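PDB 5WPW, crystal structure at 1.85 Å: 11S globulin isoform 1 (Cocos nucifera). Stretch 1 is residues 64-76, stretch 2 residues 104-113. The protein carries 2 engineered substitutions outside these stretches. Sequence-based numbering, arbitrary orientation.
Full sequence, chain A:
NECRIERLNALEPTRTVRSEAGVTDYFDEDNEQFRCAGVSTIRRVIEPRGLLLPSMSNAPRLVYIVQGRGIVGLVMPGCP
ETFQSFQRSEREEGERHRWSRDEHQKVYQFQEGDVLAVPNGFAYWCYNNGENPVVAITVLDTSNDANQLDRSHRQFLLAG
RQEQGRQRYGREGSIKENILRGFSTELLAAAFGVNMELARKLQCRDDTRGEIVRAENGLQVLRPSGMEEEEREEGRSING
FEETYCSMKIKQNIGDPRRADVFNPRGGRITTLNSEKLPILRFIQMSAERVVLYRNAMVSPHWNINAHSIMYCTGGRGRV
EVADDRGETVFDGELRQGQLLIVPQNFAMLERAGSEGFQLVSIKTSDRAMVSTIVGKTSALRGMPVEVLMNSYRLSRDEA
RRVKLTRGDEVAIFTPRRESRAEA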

# COMPACT_ATOMS: atom_id res chain seq x y z
N TYR A 64 8.90 22.20 17.30
CA TYR A 64 10.15 22.75 16.80
C TYR A 64 10.94 23.35 17.95
O TYR A 64 10.42 24.21 18.66
CB TYR A 64 9.93 23.82 15.72
CG TYR A 64 11.22 24.39 15.17
CD1 TYR A 64 12.07 23.64 14.35
CD2 TYR A 64 11.60 25.70 15.46
CE1 TYR A 64 13.26 24.17 13.85
CE2 TYR A 64 12.79 26.23 14.97
CZ TYR A 64 13.61 25.46 14.18
OH TYR A 64 14.77 26.00 13.70
N ILE A 65 12.19 22.92 18.11
CA ILE A 65 13.08 23.45 19.15
C ILE A 65 13.71 24.74 18.60
O ILE A 65 14.65 24.69 17.80
CB ILE A 65 14.15 22.44 19.57
CG1 ILE A 65 13.54 21.09 19.95
CG2 ILE A 65 15.00 22.98 20.78
CD1 ILE A 65 12.55 21.19 21.00
N VAL A 66 13.15 25.88 19.01
CA VAL A 66 13.70 27.19 18.65
C VAL A 66 15.05 27.41 19.32
O VAL A 66 15.96 28.02 18.74
CB VAL A 66 12.69 28.29 19.04
CG1 VAL A 66 13.29 29.70 18.78
CG2 VAL A 66 11.38 28.14 18.27
N GLN A 67 15.21 26.94 20.56
CA GLN A 67 16.39 27.26 21.34
C GLN A 67 16.60 26.16 22.38
O GLN A 67 15.63 25.61 22.88
CB GLN A 67 16.19 28.62 22.02
CG GLN A 67 17.39 29.17 22.78
CD GLN A 67 16.99 30.38 23.62
OE1 GLN A 67 16.95 31.50 23.12
NE2 GLN A 67 16.66 30.14 24.88
N GLY A 68 17.86 25.86 22.69
CA GLY A 68 18.19 25.02 23.82
C GLY A 68 18.52 23.60 23.42
O GLY A 68 18.49 23.21 22.25
N ARG A 69 18.85 22.80 24.44
CA ARG A 69 19.06 21.38 24.25
C ARG A 69 18.54 20.64 25.47
O ARG A 69 18.33 21.22 26.54
CB ARG A 69 20.53 21.05 24.00
CG ARG A 69 21.45 21.37 25.16
CD ARG A 69 22.84 20.85 24.88
NE ARG A 69 23.05 19.49 25.39
CZ ARG A 69 23.67 19.21 26.53
NH1 ARG A 69 24.13 20.19 27.30
NH2 ARG A 69 23.81 17.95 26.92
N GLY A 70 18.30 19.34 25.28
CA GLY A 70 17.78 18.55 26.37
C GLY A 70 17.48 17.11 25.97
O GLY A 70 18.02 16.58 25.00
N ILE A 71 16.61 16.50 26.76
CA ILE A 71 16.29 15.09 26.68
C ILE A 71 14.79 14.98 26.51
O ILE A 71 14.04 15.65 27.22
CB ILE A 71 16.74 14.32 27.94
CG1 ILE A 71 18.26 14.27 28.05
CG2 ILE A 71 16.18 12.91 27.95
CD1 ILE A 71 18.73 13.22 29.02
N VAL A 72 14.35 14.12 25.60
CA VAL A 72 12.93 13.87 25.40
C VAL A 72 12.66 12.38 25.58
O VAL A 72 13.45 11.53 25.16
CB VAL A 72 12.45 14.35 24.02
CG1 VAL A 72 11.26 13.57 23.59
CG2 VAL A 72 12.09 15.82 24.08
N GLY A 73 11.53 12.07 26.21
CA GLY A 73 11.05 10.71 26.30
C GLY A 73 9.67 10.55 25.70
O GLY A 73 8.74 11.32 26.00
N LEU A 74 9.54 9.56 24.84
CA LEU A 74 8.28 9.18 24.22
C LEU A 74 8.05 7.71 24.55
O LEU A 74 8.87 6.85 24.18
CB LEU A 74 8.34 9.40 22.72
CG LEU A 74 7.10 8.96 21.95
CD1 LEU A 74 6.01 9.90 22.30
CD2 LEU A 74 7.39 9.01 20.46
N VAL A 75 6.98 7.43 25.24
CA VAL A 75 6.70 6.05 25.65
C VAL A 75 5.82 5.39 24.59
O VAL A 75 4.69 5.84 24.34
CB VAL A 75 6.06 6.00 27.03
CG1 VAL A 75 5.74 4.56 27.38
CG2 VAL A 75 6.98 6.63 28.07
N MET A 76 6.33 4.32 23.99
CA MET A 76 5.56 3.57 23.00
C MET A 76 4.96 2.34 23.67
O MET A 76 5.70 1.41 24.01
CB MET A 76 6.45 3.17 21.82
CG MET A 76 7.31 4.31 21.32
SD MET A 76 7.58 4.29 19.53
CE MET A 76 8.67 5.71 19.31
N HIS A 104 14.19 1.79 31.46
CA HIS A 104 13.14 2.61 30.87
C HIS A 104 13.30 2.54 29.36
O HIS A 104 14.22 1.90 28.83
CB HIS A 104 13.22 4.04 31.39
CG HIS A 104 14.57 4.68 31.23
ND1 HIS A 104 14.96 5.30 30.06
CD2 HIS A 104 15.60 4.81 32.10
CE1 HIS A 104 16.19 5.76 30.21
NE2 HIS A 104 16.60 5.48 31.44
N GLN A 105 12.38 3.20 28.66
CA GLN A 105 12.51 3.23 27.22
C GLN A 105 13.57 4.24 26.81
O GLN A 105 14.07 5.04 27.62
CB GLN A 105 11.17 3.55 26.55
CG GLN A 105 10.24 2.36 26.57
CD GLN A 105 9.03 2.58 25.69
OE1 GLN A 105 9.08 3.36 24.73
NE2 GLN A 105 7.94 1.88 25.99
N LYS A 106 13.92 4.18 25.52
CA LYS A 106 15.02 4.96 24.98
C LYS A 106 14.70 6.45 25.06
O LYS A 106 13.56 6.87 24.90
CB LYS A 106 15.28 4.54 23.53
CG LYS A 106 14.02 4.52 22.68
CD LYS A 106 14.25 3.91 21.29
CE LYS A 106 14.16 2.38 21.32
NZ LYS A 106 14.14 1.81 19.93
N VAL A 107 15.73 7.26 25.32
CA VAL A 107 15.51 8.68 25.48
C VAL A 107 16.19 9.39 24.31
O VAL A 107 17.18 8.90 23.76
CB VAL A 107 16.02 9.16 26.84
CG1 VAL A 107 15.22 8.45 27.95
CG2 VAL A 107 17.48 8.85 26.96
N TYR A 108 15.61 10.50 23.91
CA TYR A 108 15.97 11.21 22.70
C TYR A 108 16.59 12.55 23.08
O TYR A 108 15.95 13.37 23.74
CB TYR A 108 14.74 11.42 21.82
CG TYR A 108 14.00 10.13 21.53
CD1 TYR A 108 14.31 9.38 20.41
CD2 TYR A 108 12.96 9.69 22.36
CE1 TYR A 108 13.62 8.22 20.12
CE2 TYR A 108 12.27 8.52 22.07
CZ TYR A 108 12.62 7.78 20.95
OH TYR A 108 11.96 6.61 20.65
N GLN A 109 17.82 12.78 22.65
CA GLN A 109 18.52 14.02 22.98
C GLN A 109 18.35 14.99 21.83
O GLN A 109 18.71 14.68 20.69
CB GLN A 109 19.98 13.74 23.28
CG GLN A 109 20.10 12.84 24.48
CD GLN A 109 21.44 12.96 25.15
OE1 GLN A 109 21.80 14.03 25.64
NE2 GLN A 109 22.18 11.86 25.18
N PHE A 110 17.79 16.15 22.12
CA PHE A 110 17.41 17.11 21.10
C PHE A 110 18.25 18.37 21.22
O PHE A 110 18.98 18.59 22.19
CB PHE A 110 15.92 17.43 21.20
CG PHE A 110 15.54 18.21 22.42
CD1 PHE A 110 15.56 19.60 22.41
CD2 PHE A 110 15.11 17.57 23.56
CE1 PHE A 110 15.19 20.33 23.53
CE2 PHE A 110 14.73 18.29 24.68
CZ PHE A 110 14.77 19.66 24.66
N GLN A 111 18.15 19.22 20.21
CA GLN A 111 18.96 20.43 20.18
C GLN A 111 18.26 21.45 19.29
O GLN A 111 17.25 21.15 18.66
CB GLN A 111 20.38 20.13 19.69
CG GLN A 111 20.50 19.92 18.18
CD GLN A 111 21.93 20.10 17.67
OE1 GLN A 111 22.34 21.21 17.30
NE2 GLN A 111 22.69 19.01 17.63
N GLU A 112 18.81 22.66 19.25
CA GLU A 112 18.23 23.72 18.43
C GLU A 112 18.07 23.22 17.00
O GLU A 112 18.93 22.52 16.48
CB GLU A 112 19.11 24.98 18.46
CG GLU A 112 18.49 26.18 17.74
CD GLU A 112 19.49 27.30 17.51
OE1 GLU A 112 19.25 28.15 16.62
OE2 GLU A 112 20.51 27.32 18.22
N GLY A 113 16.93 23.57 16.40
CA GLY A 113 16.62 23.16 15.05
C GLY A 113 15.96 21.81 14.91
O GLY A 113 15.58 21.43 13.79
O HOH W 1 20.97 16.96 25.61
O HOH W 2 11.15 6.82 26.01
O HOH W 3 10.45 5.08 23.04

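Backbone pairing sets the register. The strands run antiparallel, and two reciprocal pairs carry the ladder: Gly70 N to Phe110 O (3.3 Å) with Phe110 N to Gly70 O (2.9 Å), then Val72 N to Tyr108 O (2.6 Å) with Tyr108 N to Val72 O (2.7 Å). Beyond the ladder, Gly113 N donates to Ile65 O at 2.9 Å.

At the other end a side chain takes over the strand's role. Gln105, whose CA-to-CB bond points toward stretch 1 (chi1 m, chi2 t), uses its amide as a surrogate peptide: Met76 N donates to Gln105 OE1 and Gln105 NE2 to Met76 O, both at 3.0 Å. Water extends this pattern, one molecule linking Leu74 O to Lys106 O and another donating to Leu74 O and Gln105 OE1 while accepting from Tyr108 OH.

Apolar packing centres on Phe110. Its p rotamer lays the ring over Gly70, whose CA sits 3.9 Å from the ring centroid; a CB there would clash with Phe110 CZ, so glycine makes room for the ring. Ile65 CG1 approaches Phe110 CD1, and Val72 CG2 approaches Phe110 CD2, each at 3.5 Å. Tyr108 lies on the sheet face of Val72 and Phe110, its ring edge near Leu74 N. On the face of Ile71 and Val107, branched side chains meet, Ile71 CG2 to Val107 CB at 3.9 Å. Together the stretches bury 997 Å².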